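Local coordinates for uncharacterized protein (Bacteroides uniformis, PDB 4Q53) that is of unknown function but adopts a cystatin-like fold, a curved beta sheet packed against helices, as in the NTF2 clan to which its DUF4783 family belongs, at residues G15-L20 / T47-F52; D29-N34 / I100-I105; H55-F60 / G76-A81. All blocks are in the same frame, centred on the assembly; numbering follows the deposited sequence.

Interaction 1: G15-L20 / T47-F52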
ATOM      1  N   GLY A  15       9.733  -1.311  -3.018  1.00 19.31           N
ATOM      2  CA  GLY A  15       9.695  -1.961  -1.719  1.00 19.39           C
ATOM      3  C   GLY A  15      10.227  -1.043  -0.634  1.00 19.69           C
ATOM      4  O   GLY A  15      10.991  -1.467   0.242  1.00 20.55           O
ATOM      5  N   ASN A  16       9.801   0.215  -0.693  1.00 19.05           N
ATOM      6  CA  ASN A  16      10.339   1.227   0.207  0.50 19.30           C
ATOM      7  C   ASN A  16       9.272   1.840   1.112  1.00 18.49           C
ATOM      8  O   ASN A  16       8.484   2.694   0.723  1.00 19.00           O
ATOM      9  CB  ASN A  16      11.099   2.300  -0.573  0.50 19.50           C
ATOM     10  CG  ASN A  16      11.986   3.131   0.322  0.50 20.15           C
ATOM     11  OD1 ASN A  16      11.652   3.368   1.479  0.50 21.10           O
ATOM     12  ND2 ASN A  16      13.135   3.561  -0.197  0.50 20.68           N
ATOM     13  N   SER A  17       9.248   1.378   2.362  1.00 17.91           N
ATOM     14  CA  SER A  17       8.245   1.840   3.321  1.00 19.68           C
ATOM     15  C   SER A  17       8.461   3.284   3.755  1.00 21.02           C
ATOM     16  O   SER A  17       7.503   3.973   4.119  1.00 20.03           O
ATOM     17  CB  SER A  17       8.183   0.916   4.547  1.00 20.28           C
ATOM     18  OG  SER A  17       9.404   0.918   5.253  1.00 23.33           O
ATOM     19  N   GLN A  18       9.713   3.751   3.735  1.00 22.64           N
ATOM     20  CA  GLN A  18       9.977   5.138   4.087  1.00 25.17           C
ATOM     21  C   GLN A  18       9.329   6.077   3.072  1.00 23.41           C
ATOM     22  O   GLN A  18       8.716   7.075   3.444  1.00 25.79           O
ATOM     23  CB  GLN A  18      11.485   5.406   4.198  1.00 27.52           C
ATOM     24  CG  GLN A  18      11.831   6.708   4.909  1.00 31.79           C
ATOM     25  CD  GLN A  18      13.313   6.846   5.201  1.00 35.80           C
ATOM     26  OE1 GLN A  18      13.997   5.865   5.514  1.00 38.54           O
ATOM     27  NE2 GLN A  18      13.821   8.067   5.097  1.00 37.54           N
ATOM     28  N   GLU A  19       9.446   5.756   1.790  1.00 23.26           N
ATOM     29  CA  GLU A  19       8.787   6.550   0.761  0.50 23.30           C
ATOM     30  C   GLU A  19       7.264   6.424   0.886  1.00 21.00           C
ATOM     31  O   GLU A  19       6.532   7.398   0.722  1.00 21.29           O
ATOM     32  CB  GLU A  19       9.260   6.119  -0.632  0.50 25.68           C
ATOM     33  CG  GLU A  19      10.769   6.295  -0.867  0.50 27.22           C
ATOM     34  CD  GLU A  19      11.183   7.742  -1.104  0.50 28.92           C
ATOM     35  OE1 GLU A  19      10.349   8.654  -0.905  0.50 29.44           O
ATOM     36  OE2 GLU A  19      12.349   7.969  -1.496  0.50 30.95           O
ATOM     37  N   LEU A  20       6.782   5.227   1.191  1.00 19.78           N
ATOM     38  CA  LEU A  20       5.347   5.017   1.312  1.00 18.83           C
ATOM     39  C   LEU A  20       4.765   5.879   2.433  1.00 18.51           C
ATOM     40  O   LEU A  20       3.639   6.379   2.364  1.00 20.07           O
ATOM     41  CB  LEU A  20       5.065   3.531   1.552  1.00 18.35           C
ATOM     42  CG  LEU A  20       3.592   3.142   1.655  1.00 18.79           C
ATOM     43  CD1 LEU A  20       2.864   3.411   0.340  1.00 19.64           C
ATOM     44  CD2 LEU A  20       3.474   1.692   2.044  1.00 20.08           C
ATOM     45  N   THR A  47       5.006  -1.904   9.914  1.00 17.32           N
ATOM     46  CA  THR A  47       4.439  -3.121   9.361  1.00 17.53           C
ATOM     47  C   THR A  47       4.840  -3.273   7.881  1.00 16.79           C
ATOM     48  O   THR A  47       5.209  -4.354   7.434  1.00 16.40           O
ATOM     49  CB  THR A  47       2.914  -3.087   9.492  1.00 18.50           C
ATOM     50  OG1 THR A  47       2.573  -3.023  10.876  1.00 21.47           O
ATOM     51  CG2 THR A  47       2.270  -4.311   8.871  1.00 18.65           C
HETATM   52  N   MSE A  48       4.760  -2.188   7.122  1.00 15.36           N
HETATM   53  CA  MSE A  48       5.144  -2.241   5.712  1.00 16.31           C
HETATM   54  C   MSE A  48       6.650  -2.474   5.555  1.00 15.87           C
HETATM   55  O   MSE A  48       7.070  -3.172   4.638  1.00 16.55           O
HETATM   56  CB  MSE A  48       4.640  -1.001   4.956  1.00 15.65           C
HETATM   57  CG  MSE A  48       3.109  -0.984   4.768  1.00 16.11           C
HETATM   58 SE   MSE A  48       2.405  -2.608   3.962  0.75 16.74          SE
HETATM   59  CE  MSE A  48       3.548  -2.702   2.390  1.00 17.22           C
ATOM     60  N   ALA A  49       7.465  -1.911   6.451  1.00 16.81           N
ATOM     61  CA  ALA A  49       8.903  -2.150   6.409  1.00 19.47           C
ATOM     62  C   ALA A  49       9.172  -3.641   6.577  1.00 17.99           C
ATOM     63  O   ALA A  49       9.976  -4.230   5.852  1.00 20.73           O
ATOM     64  CB  ALA A  49       9.641  -1.350   7.500  1.00 20.21           C
ATOM     65  N   ALA A  50       8.500  -4.257   7.543  1.00 18.33           N
ATOM     66  CA  ALA A  50       8.685  -5.689   7.772  1.00 19.63           C
ATOM     67  C   ALA A  50       8.196  -6.474   6.548  1.00 18.66           C
ATOM     68  O   ALA A  50       8.819  -7.451   6.130  1.00 20.29           O
ATOM     69  CB  ALA A  50       7.946  -6.139   9.018  1.00 20.79           C
ATOM     70  N   PHE A  51       7.083  -6.055   5.967  1.00 17.05           N
ATOM     71  CA  PHE A  51       6.565  -6.781   4.820  1.00 16.76           C
ATOM     72  C   PHE A  51       7.558  -6.745   3.666  1.00 16.46           C
ATOM     73  O   PHE A  51       7.875  -7.779   3.086  1.00 17.75           O
ATOM     74  CB  PHE A  51       5.211  -6.246   4.348  1.00 16.73           C
ATOM     75  CG  PHE A  51       4.652  -7.035   3.195  1.00 14.51           C
ATOM     76  CD1 PHE A  51       3.942  -8.206   3.419  1.00 16.08           C
ATOM     77  CD2 PHE A  51       4.896  -6.640   1.886  1.00 16.31           C
ATOM     78  CE1 PHE A  51       3.462  -8.955   2.360  1.00 17.11           C
ATOM     79  CE2 PHE A  51       4.436  -7.396   0.833  1.00 16.86           C
ATOM     80  CZ  PHE A  51       3.711  -8.548   1.072  1.00 18.34           C
ATOM     81  N   PHE A  52       8.072  -5.564   3.350  1.00 16.55           N
ATOM     82  CA  PHE A  52       9.024  -5.446   2.243  1.00 17.18           C
ATOM     83  C   PHE A  52      10.345  -6.164   2.532  1.00 19.53           C
ATOM     84  O   PHE A  52      10.988  -6.660   1.614  1.00 20.70           O
ATOM     85  CB  PHE A  52       9.292  -3.978   1.890  1.00 17.80           C
ATOM     86  CG  PHE A  52       8.123  -3.267   1.234  1.00 16.83           C
ATOM     87  CD1 PHE A  52       7.309  -3.893   0.296  1.00 16.57           C
ATOM     88  CD2 PHE A  52       7.860  -1.954   1.553  1.00 16.69           C
ATOM     89  CE1 PHE A  52       6.255  -3.201  -0.295  1.00 17.32           C
ATOM     90  CE2 PHE A  52       6.820  -1.269   0.973  1.00 16.52           C
ATOM     91  CZ  PHE A  52       6.025  -1.887   0.035  1.00 15.33           C
TER
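The chain at G15 passes close over the helix that holds F52, their CA atoms 5.3 Å apart, and two residues on S17 meets A49 with CA atoms 5.1 Å apart; no hydrogen bond joins 15-20 to 47-52. The contact turns on the F52 ring. G15 CA lies over its centre, 3.6 Å from the centroid and 11° off the ring normal, a CH-pi contact across the face, while S17 N comes to the ring edge near its plane. With chi1 at -70°, F52 CG stands anti to the carbonyl carbon, on the side of its helix where G15 passes. Glycine suits the spot because its positive phi closes the preceding helix in a Schellman motif, and its bare CA turns a C-H to the ring. S17 points its side chain at helix 41-54, OG 3.2 Å from A49 CB, a closeness that the small alanine permits; the hydroxyl's polar partner is E45, one turn before A49 in helix 41-54, a hydrogen bond that ties the two helices together. Deeper in, L20 CD2 packs 3.8 Å from CG of M48, a selenomethionine, the two side chains crossing obliquely. Around this pair V8, A11 and F12 of helix 6-14 complete an apolar layer, and F12 also meets F52 edge to face. Within 15-20, N16 caps the new helix in one of its two conformers: its OD1 accepts from E19 N at 3.3 Å, the donor standing above the carbonyl plane, and more weakly from Q18 N. A Schellman motif followed at once by an N-cap is thus a sharp helix-to-helix link, here laid against helix 41-54 in the helical layer of this cystatin-like fold.

Interaction 2: D29-N34 / I100-I105; sequences DLIIQN and IHQIRI
D29 opens the pairing with its N-H given to H101 O at 2.9 Å and its carbonyl accepting from I103 N. Its carboxylate lies beside the H101 ring, the two planes 69° apart, with OD2 3.8 Å from H101 NE2. A water donates to D29 OD2 and accepts from Q102 NE2, while OD1 is bonded to H38, so both carboxylate oxygens are engaged. L30 turns to the other face and lies alongside I103, CD2 3.7 Å from I103 CB in one of the two conformers of L30. I31 uses both its N-H and its carbonyl toward strand 100-105, giving N-H to I103 O and accepting from I105 N. Its CD1 rests 3.7 Å from Q102 CD at an unusual chi2 of 93°; the methyl packs on Q102 CG as well as on this amide carbon. I32 shares its face with I105, where beta-branched residues suit an extended chain. Just past the strand end, Q33 N still donates to I105 O at 3.0 Å; that same oxygen receives a water held by N34 N. The strands run parallel, axes 1° apart and 4.7 Å at their closest. Strand 35-40 flanks 28-32 on its other edge, helix 41-54 lays T47 and F51 over the face bearing L30, I32 and I105, and F85 of strand 83-87 touches I105.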
ATOM      1  N   ASP A  29      -5.813   1.195   8.085  1.00 14.61           N
ATOM      2  CA  ASP A  29      -6.200  -0.198   8.224  1.00 15.38           C
ATOM      3  C   ASP A  29      -5.356  -1.048   7.296  1.00 14.04           C
ATOM      4  O   ASP A  29      -5.357  -0.834   6.084  1.00 15.79           O
ATOM      5  CB  ASP A  29      -7.680  -0.358   7.914  1.00 18.24           C
ATOM      6  CG  ASP A  29      -8.542   0.345   8.919  1.00 22.52           C
ATOM      7  OD1 ASP A  29      -8.280   0.171  10.124  1.00 24.65           O
ATOM      8  OD2 ASP A  29      -9.460   1.081   8.514  1.00 27.99           O
ATOM      9  N   LEU A  30      -4.650  -2.009   7.874  0.50 14.07           N
ATOM     10  CA  LEU A  30      -3.879  -2.958   7.094  0.50 14.22           C
ATOM     11  C   LEU A  30      -4.540  -4.313   7.175  0.50 13.05           C
ATOM     12  O   LEU A  30      -4.990  -4.720   8.249  0.50 13.90           O
ATOM     13  CB  LEU A  30      -2.445  -3.043   7.627  0.50 16.00           C
ATOM     14  CG  LEU A  30      -1.693  -1.714   7.648  0.50 16.76           C
ATOM     15  CD1 LEU A  30      -0.374  -1.864   8.382  0.50 18.50           C
ATOM     16  CD2 LEU A  30      -1.480  -1.198   6.236  0.50 17.27           C
ATOM     17  N   ILE A  31      -4.620  -4.997   6.039  1.00 12.28           N
ATOM     18  CA  ILE A  31      -5.079  -6.385   6.039  1.00 12.67           C
ATOM     19  C   ILE A  31      -4.084  -7.142   5.182  1.00 12.58           C
ATOM     20  O   ILE A  31      -4.122  -7.050   3.965  1.00 13.81           O
ATOM     21  CB  ILE A  31      -6.514  -6.565   5.500  1.00 15.01           C
ATOM     22  CG1 ILE A  31      -7.505  -5.632   6.185  1.00 16.03           C
ATOM     23  CG2 ILE A  31      -6.963  -7.995   5.727  1.00 16.07           C
ATOM     24  CD1 ILE A  31      -7.715  -4.330   5.481  1.00 17.40           C
ATOM     25  N   ILE A  32      -3.184  -7.881   5.819  1.00 12.89           N
ATOM     26  CA  ILE A  32      -2.069  -8.506   5.143  1.00 13.32           C
ATOM     27  C   ILE A  32      -2.161  -9.978   5.412  1.00 14.10           C
ATOM     28  O   ILE A  32      -2.043 -10.397   6.557  1.00 13.99           O
ATOM     29  CB  ILE A  32      -0.728  -7.953   5.644  1.00 14.99           C
ATOM     30  CG1 ILE A  32      -0.672  -6.429   5.453  1.00 17.39           C
ATOM     31  CG2 ILE A  32       0.410  -8.632   4.939  1.00 16.36           C
ATOM     32  CD1 ILE A  32       0.598  -5.789   5.881  1.00 19.03           C
ATOM     33  N   GLN A  33      -2.371 -10.786   4.379  0.50 15.67           N
ATOM     34  CA  GLN A  33      -2.601 -12.218   4.588  0.50 16.84           C
ATOM     35  C   GLN A  33      -3.677 -12.470   5.640  0.50 16.74           C
ATOM     36  O   GLN A  33      -3.529 -13.306   6.529  0.50 18.06           O
ATOM     37  CB  GLN A  33      -1.307 -12.941   4.978  0.50 19.99           C
ATOM     38  CG  GLN A  33      -0.349 -13.150   3.831  0.50 22.06           C
ATOM     39  CD  GLN A  33      -1.049 -13.669   2.598  0.50 21.99           C
ATOM     40  OE1 GLN A  33      -1.396 -12.893   1.707  0.50 20.51           O
ATOM     41  NE2 GLN A  33      -1.310 -14.980   2.552  0.50 22.37           N
ATOM     42  N   ASN A  34      -4.761 -11.721   5.529  1.00 14.48           N
ATOM     43  CA  ASN A  34      -5.915 -11.872   6.409  1.00 16.05           C
ATOM     44  C   ASN A  34      -5.669 -11.483   7.851  1.00 17.47           C
ATOM     45  O   ASN A  34      -6.528 -11.710   8.686  1.00 23.99           O
ATOM     46  CB  ASN A  34      -6.531 -13.275   6.331  1.00 17.40           C
ATOM     47  CG  ASN A  34      -7.339 -13.487   5.066  1.00 17.54           C
ATOM     48  OD1 ASN A  34      -7.867 -12.554   4.480  1.00 15.69           O
ATOM     49  ND2 ASN A  34      -7.433 -14.720   4.643  1.00 20.39           N
ATOM     50  N   ILE A 100      -3.392   7.432   2.196  1.00 17.22           N
ATOM     51  CA  ILE A 100      -3.811   6.053   2.315  1.00 16.94           C
ATOM     52  C   ILE A 100      -4.525   5.800   3.629  1.00 16.48           C
ATOM     53  O   ILE A 100      -3.987   6.077   4.709  1.00 18.00           O
ATOM     54  CB  ILE A 100      -2.601   5.090   2.229  1.00 17.98           C
ATOM     55  CG1 ILE A 100      -1.924   5.229   0.870  1.00 22.57           C
ATOM     56  CG2 ILE A 100      -3.037   3.639   2.413  1.00 19.25           C
ATOM     57  CD1 ILE A 100      -0.575   4.585   0.812  1.00 25.16           C
ATOM     58  N   HIS A 101      -5.713   5.219   3.512  1.00 16.77           N
ATOM     59  CA  HIS A 101      -6.528   4.851   4.656  1.00 16.44           C
ATOM     60  C   HIS A 101      -6.607   3.325   4.852  1.00 14.52           C
ATOM     61  O   HIS A 101      -6.854   2.850   5.960  1.00 15.50           O
ATOM     62  CB  HIS A 101      -7.928   5.424   4.455  1.00 23.24           C
ATOM     63  CG  HIS A 101      -8.915   4.994   5.485  1.00 31.44           C
ATOM     64  ND1 HIS A 101      -8.766   5.274   6.826  1.00 35.53           N
ATOM     65  CD2 HIS A 101     -10.071   4.301   5.369  1.00 33.39           C
ATOM     66  CE1 HIS A 101      -9.791   4.771   7.492  1.00 35.80           C
ATOM     67  NE2 HIS A 101     -10.596   4.176   6.631  1.00 35.46           N
ATOM     68  N   GLN A 102      -6.416   2.562   3.781  1.00 13.25           N
ATOM     69  CA  GLN A 102      -6.435   1.095   3.869  1.00 13.11           C
ATOM     70  C   GLN A 102      -5.486   0.493   2.848  1.00 12.97           C
ATOM     71  O   GLN A 102      -5.445   0.942   1.690  1.00 13.18           O
ATOM     72  CB  GLN A 102      -7.858   0.535   3.664  1.00 14.57           C
ATOM     73  CG  GLN A 102      -7.971  -0.988   3.771  1.00 16.40           C
ATOM     74  CD  GLN A 102      -9.412  -1.474   3.753  1.00 21.21           C
ATOM     75  OE1 GLN A 102      -9.776  -2.311   2.952  1.00 27.44           O
ATOM     76  NE2 GLN A 102     -10.220  -0.978   4.681  1.00 24.28           N
ATOM     77  N   ILE A 103      -4.735  -0.518   3.286  1.00 12.50           N
ATOM     78  CA  ILE A 103      -3.927  -1.348   2.402  1.00 12.42           C
ATOM     79  C   ILE A 103      -4.326  -2.791   2.642  1.00 11.32           C
ATOM     80  O   ILE A 103      -4.255  -3.270   3.779  1.00 13.08           O
ATOM     81  CB  ILE A 103      -2.413  -1.210   2.683  1.00 14.78           C
ATOM     82  CG1 ILE A 103      -1.984   0.259   2.576  1.00 16.40           C
ATOM     83  CG2 ILE A 103      -1.608  -2.115   1.766  1.00 18.68           C
ATOM     84  CD1 ILE A 103      -0.528   0.509   2.884  1.00 19.63           C
ATOM     85  N   ARG A 104      -4.713  -3.479   1.578  1.00 11.31           N
ATOM     86  CA  ARG A 104      -4.969  -4.907   1.600  1.00 11.11           C
ATOM     87  C   ARG A 104      -3.925  -5.577   0.733  1.00 10.47           C
ATOM     88  O   ARG A 104      -3.680  -5.145  -0.394  1.00 11.43           O
ATOM     89  CB  ARG A 104      -6.371  -5.223   1.079  1.00 12.63           C
ATOM     90  CG  ARG A 104      -6.719  -6.697   1.111  1.00 16.01           C
ATOM     91  CD  ARG A 104      -8.114  -7.025   0.544  1.00 17.89           C
ATOM     92  NE  ARG A 104      -8.130  -8.430   0.129  1.00 23.20           N
ATOM     93  CZ  ARG A 104      -7.956  -8.873  -1.123  1.00 22.46           C
ATOM     94  NH1 ARG A 104      -7.820  -8.038  -2.158  1.00 24.49           N
ATOM     95  NH2 ARG A 104      -7.934 -10.173  -1.347  1.00 22.75           N
ATOM     96  N   ILE A 105      -3.336  -6.650   1.249  1.00 10.91           N
ATOM     97  CA  ILE A 105      -2.331  -7.416   0.526  1.00 11.48           C
ATOM     98  C   ILE A 105      -2.721  -8.881   0.686  1.00 11.39           C
ATOM     99  O   ILE A 105      -2.832  -9.388   1.803  1.00 13.28           O
ATOM    100  CB  ILE A 105      -0.917  -7.181   1.098  1.00 13.33           C
ATOM    101  CG1 ILE A 105      -0.540  -5.704   0.961  1.00 14.05           C
ATOM    102  CG2 ILE A 105       0.100  -8.101   0.400  1.00 15.27           C
ATOM    103  CD1 ILE A 105       0.807  -5.341   1.539  1.00 16.46           C
TER
HETATM  104  O   HOH W   1     -10.431   1.381   6.117  1.00 34.95           O
HETATM  105  O   HOH W   2      -5.280 -10.273   3.137  1.00 20.48           O

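Interaction 3: H55-F60 / G76-A81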
ATOM      1  N   HIS A  55       9.598  -9.793   1.823  1.00 18.05           N
ATOM      2  CA  HIS A  55       9.113 -10.067   0.468  1.00 17.44           C
ATOM      3  C   HIS A  55       9.796  -9.097  -0.497  1.00 17.67           C
ATOM      4  O   HIS A  55       9.270  -8.028  -0.788  1.00 18.84           O
ATOM      5  CB  HIS A  55       7.577  -9.926   0.408  1.00 16.63           C
ATOM      6  CG  HIS A  55       6.865 -10.725   1.456  1.00 16.86           C
ATOM      7  ND1 HIS A  55       6.655 -10.256   2.735  1.00 18.64           N
ATOM      8  CD2 HIS A  55       6.381 -11.989   1.436  1.00 17.05           C
ATOM      9  CE1 HIS A  55       6.039 -11.180   3.448  1.00 18.74           C
ATOM     10  NE2 HIS A  55       5.855 -12.241   2.682  1.00 18.68           N
ATOM     11  N   LYS A  56      10.972  -9.482  -0.988  0.50 17.60           N
ATOM     12  CA  LYS A  56      11.782  -8.593  -1.816  0.50 18.03           C
ATOM     13  C   LYS A  56      11.071  -8.315  -3.124  0.50 16.90           C
ATOM     14  O   LYS A  56      10.880  -9.215  -3.934  0.50 17.55           O
ATOM     15  CB  LYS A  56      13.148  -9.227  -2.091  0.50 20.64           C
ATOM     16  CG  LYS A  56      14.109  -8.339  -2.861  0.50 23.76           C
ATOM     17  CD  LYS A  56      15.362  -9.106  -3.280  0.50 25.91           C
ATOM     18  CE  LYS A  56      16.248  -8.265  -4.181  0.50 26.61           C
ATOM     19  NZ  LYS A  56      17.411  -9.048  -4.674  0.50 27.06           N
ATOM     20  N   VAL A  57      10.694  -7.062  -3.342  1.00 16.95           N
ATOM     21  CA  VAL A  57       9.870  -6.731  -4.487  1.00 17.77           C
ATOM     22  C   VAL A  57      10.642  -6.785  -5.805  1.00 18.74           C
ATOM     23  O   VAL A  57      11.725  -6.200  -5.934  1.00 21.66           O
ATOM     24  CB  VAL A  57       9.205  -5.351  -4.317  1.00 17.88           C
ATOM     25  CG1 VAL A  57       8.450  -4.967  -5.585  1.00 19.37           C
ATOM     26  CG2 VAL A  57       8.262  -5.366  -3.107  1.00 16.77           C
ATOM     27  N   GLY A  58      10.076  -7.510  -6.768  1.00 17.93           N
ATOM     28  CA  GLY A  58      10.547  -7.518  -8.139  1.00 18.38           C
ATOM     29  C   GLY A  58       9.800  -6.561  -9.045  1.00 20.30           C
ATOM     30  O   GLY A  58      10.406  -5.930  -9.905  1.00 24.01           O
ATOM     31  N   SER A  59       8.484  -6.458  -8.885  1.00 17.98           N
ATOM     32  CA  SER A  59       7.696  -5.552  -9.710  0.50 16.93           C
ATOM     33  C   SER A  59       6.379  -5.238  -9.028  1.00 15.46           C
ATOM     34  O   SER A  59       5.901  -6.003  -8.173  1.00 16.09           O
ATOM     35  CB  SER A  59       7.440  -6.153 -11.101  0.50 17.43           C
ATOM     36  OG  SER A  59       6.590  -7.293 -11.047  0.50 15.77           O
ATOM     37  N   PHE A  60       5.792  -4.109  -9.413  1.00 15.33           N
ATOM     38  CA  PHE A  60       4.425  -3.766  -9.036  1.00 15.68           C
ATOM     39  C   PHE A  60       3.775  -3.172 -10.266  1.00 15.26           C
ATOM     40  O   PHE A  60       4.271  -2.207 -10.834  1.00 17.68           O
ATOM     41  CB  PHE A  60       4.388  -2.783  -7.869  1.00 14.48           C
ATOM     42  CG  PHE A  60       3.003  -2.431  -7.419  1.00 13.37           C
ATOM     43  CD1 PHE A  60       2.120  -3.416  -7.030  1.00 14.16           C
ATOM     44  CD2 PHE A  60       2.588  -1.119  -7.393  1.00 14.88           C
ATOM     45  CE1 PHE A  60       0.833  -3.100  -6.612  1.00 14.35           C
ATOM     46  CE2 PHE A  60       1.315  -0.801  -6.976  1.00 16.43           C
ATOM     47  CZ  PHE A  60       0.434  -1.799  -6.593  1.00 15.56           C
ATOM     48  N   GLY A  76      -3.374  -3.469  -7.887  1.00 11.62           N
ATOM     49  CA  GLY A  76      -2.321  -4.015  -8.707  1.00 12.67           C
ATOM     50  C   GLY A  76      -1.757  -5.305  -8.171  1.00 12.00           C
ATOM     51  O   GLY A  76      -2.175  -5.808  -7.120  1.00 12.95           O
ATOM     52  N   ILE A  77      -0.769  -5.812  -8.894  1.00 12.22           N
ATOM     53  CA  ILE A  77      -0.106  -7.060  -8.563  1.00 12.68           C
ATOM     54  C   ILE A  77       1.348  -6.800  -8.204  1.00 12.34           C
ATOM     55  O   ILE A  77       2.108  -6.196  -8.973  1.00 13.20           O
ATOM     56  CB  ILE A  77      -0.150  -8.073  -9.734  1.00 15.51           C
ATOM     57  CG1 ILE A  77      -1.578  -8.411 -10.139  1.00 21.64           C
ATOM     58  CG2 ILE A  77       0.598  -9.348  -9.399  1.00 18.07           C
ATOM     59  CD1 ILE A  77      -2.285  -9.320  -9.225  1.00 26.43           C
ATOM     60  N   LEU A  78       1.725  -7.290  -7.025  1.00 13.07           N
ATOM     61  CA  LEU A  78       3.078  -7.171  -6.497  1.00 13.88           C
ATOM     62  C   LEU A  78       3.778  -8.510  -6.609  1.00 14.05           C
ATOM     63  O   LEU A  78       3.356  -9.479  -5.991  1.00 15.62           O
ATOM     64  CB  LEU A  78       3.012  -6.735  -5.031  1.00 13.52           C
ATOM     65  CG  LEU A  78       4.322  -6.372  -4.341  1.00 14.08           C
ATOM     66  CD1 LEU A  78       4.851  -5.044  -4.867  1.00 16.03           C
ATOM     67  CD2 LEU A  78       4.126  -6.325  -2.849  1.00 15.49           C
HETATM   68  N   MSE A  79       4.833  -8.561  -7.422  1.00 14.73           N
HETATM   69  CA  MSE A  79       5.609  -9.777  -7.551  0.50 13.85           C
HETATM   70  C   MSE A  79       6.848  -9.650  -6.682  1.00 16.07           C
HETATM   71  O   MSE A  79       7.536  -8.626  -6.706  1.00 17.24           O
HETATM   72  CB  MSE A  79       5.981 -10.005  -9.006  0.50 13.09           C
HETATM   73  CG  MSE A  79       4.781 -10.333  -9.890  0.50 17.11           C
HETATM   74 SE   MSE A  79       5.299 -10.663 -11.743  0.38 24.53          SE
HETATM   75  CE  MSE A  79       6.569 -12.095 -11.406  0.50 25.07           C
ATOM     76  N   THR A  80       7.093 -10.679  -5.876  1.00 15.73           N
ATOM     77  CA  THR A  80       8.227 -10.649  -4.951  1.00 16.47           C
ATOM     78  C   THR A  80       8.977 -11.964  -4.961  1.00 18.27           C
ATOM     79  O   THR A  80       8.521 -12.945  -5.546  1.00 18.04           O
ATOM     80  CB  THR A  80       7.828 -10.317  -3.476  1.00 16.92           C
ATOM     81  OG1 THR A  80       7.486 -11.516  -2.771  1.00 16.45           O
ATOM     82  CG2 THR A  80       6.685  -9.309  -3.399  1.00 16.39           C
ATOM     83  N   ALA A  81      10.134 -11.968  -4.308  1.00 18.39           N
ATOM     84  CA  ALA A  81      10.948 -13.170  -4.185  1.00 19.66           C
ATOM     85  C   ALA A  81      10.339 -14.175  -3.200  1.00 17.79           C
ATOM     86  O   ALA A  81      10.843 -15.290  -3.070  1.00 21.78           O
ATOM     87  CB  ALA A  81      12.380 -12.798  -3.765  1.00 21.45           C
TER
HETATM   88  O   HOH W   3       3.789  -7.172 -11.019  1.00 21.86           O
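Four backbone hydrogen bonds join 55-60 to 76-81, whose strands run antiparallel with axes 160° apart. A81 N donates to K56 O, and M79 N to S59 O at 2.9 Å. The remaining two converge on a single acceptor: M79 O takes G58 N at 2.8 Å and S59 N at 3.2 Å, both from the same face of its carbonyl plane. Two residues facing one make a classic beta bulge, which shifts the register by one between V57 and S59. Nothing in this contact demands glycine at G58, where a CB would fit.

Apolar contacts gather on the face of V57, F60 and L78. L78 CD1 is the meeting point, 3.7 Å from V57 CG1 and 3.8 Å from F60 CB, and each of those side chains crosses L78 at about a right angle. F60 CG lies anti to the backbone N, chi1 -178°, and ring atom CE1 is 3.7 Å from G76 C. A CB at G76 would fall about 3.0 Å from F60 CE1, so a side chain there would crowd the ring, and glycine suits the place. An alanine in place of F60 would probably open a gap beside G76 and leave F12 and V87 without the ring they pack on.

On the face of S59 and M79, both of which have two conformers, S59 OG packs on M79 CB in one of them. The polar link is a water 2.8 Å from S59 OG that donates to I77 O and so bridges the strands again. T80 OG1 touches H55 CB, but it is hydrogen-bonded to G83 O and to N82 N, the latter as donor, in the following turn. The whole is a bulged beta hairpin, 57-67 with 71-80, in the curved sheet of a cystatin-like fold.

Helix 41-54 is the common piece: interaction 1 sets 15-20 against one side of it, while T47, F51 and F52 reach the other contacts. Toward interaction 2, T47 CG2 lies 3.6 Å from L30 CD1 and F51 CZ 3.7 Å from I105 CG2; L20 CD1 also meets I100 CD1. Toward interaction 3, F51 CE2 lies 3.8 Å from L78 CD2, F52 CD1 3.8 Å from V57 CG2, and G15 CA 3.9 Å from V57 CG2. Interactions 2 and 3 do not touch, their centres about 16 Å apart, yet both belong to the same sheet. No active site is known; a triethylene glycol, probably from crystallisation, lies about 4 Å from the H101 side chain in interaction 2.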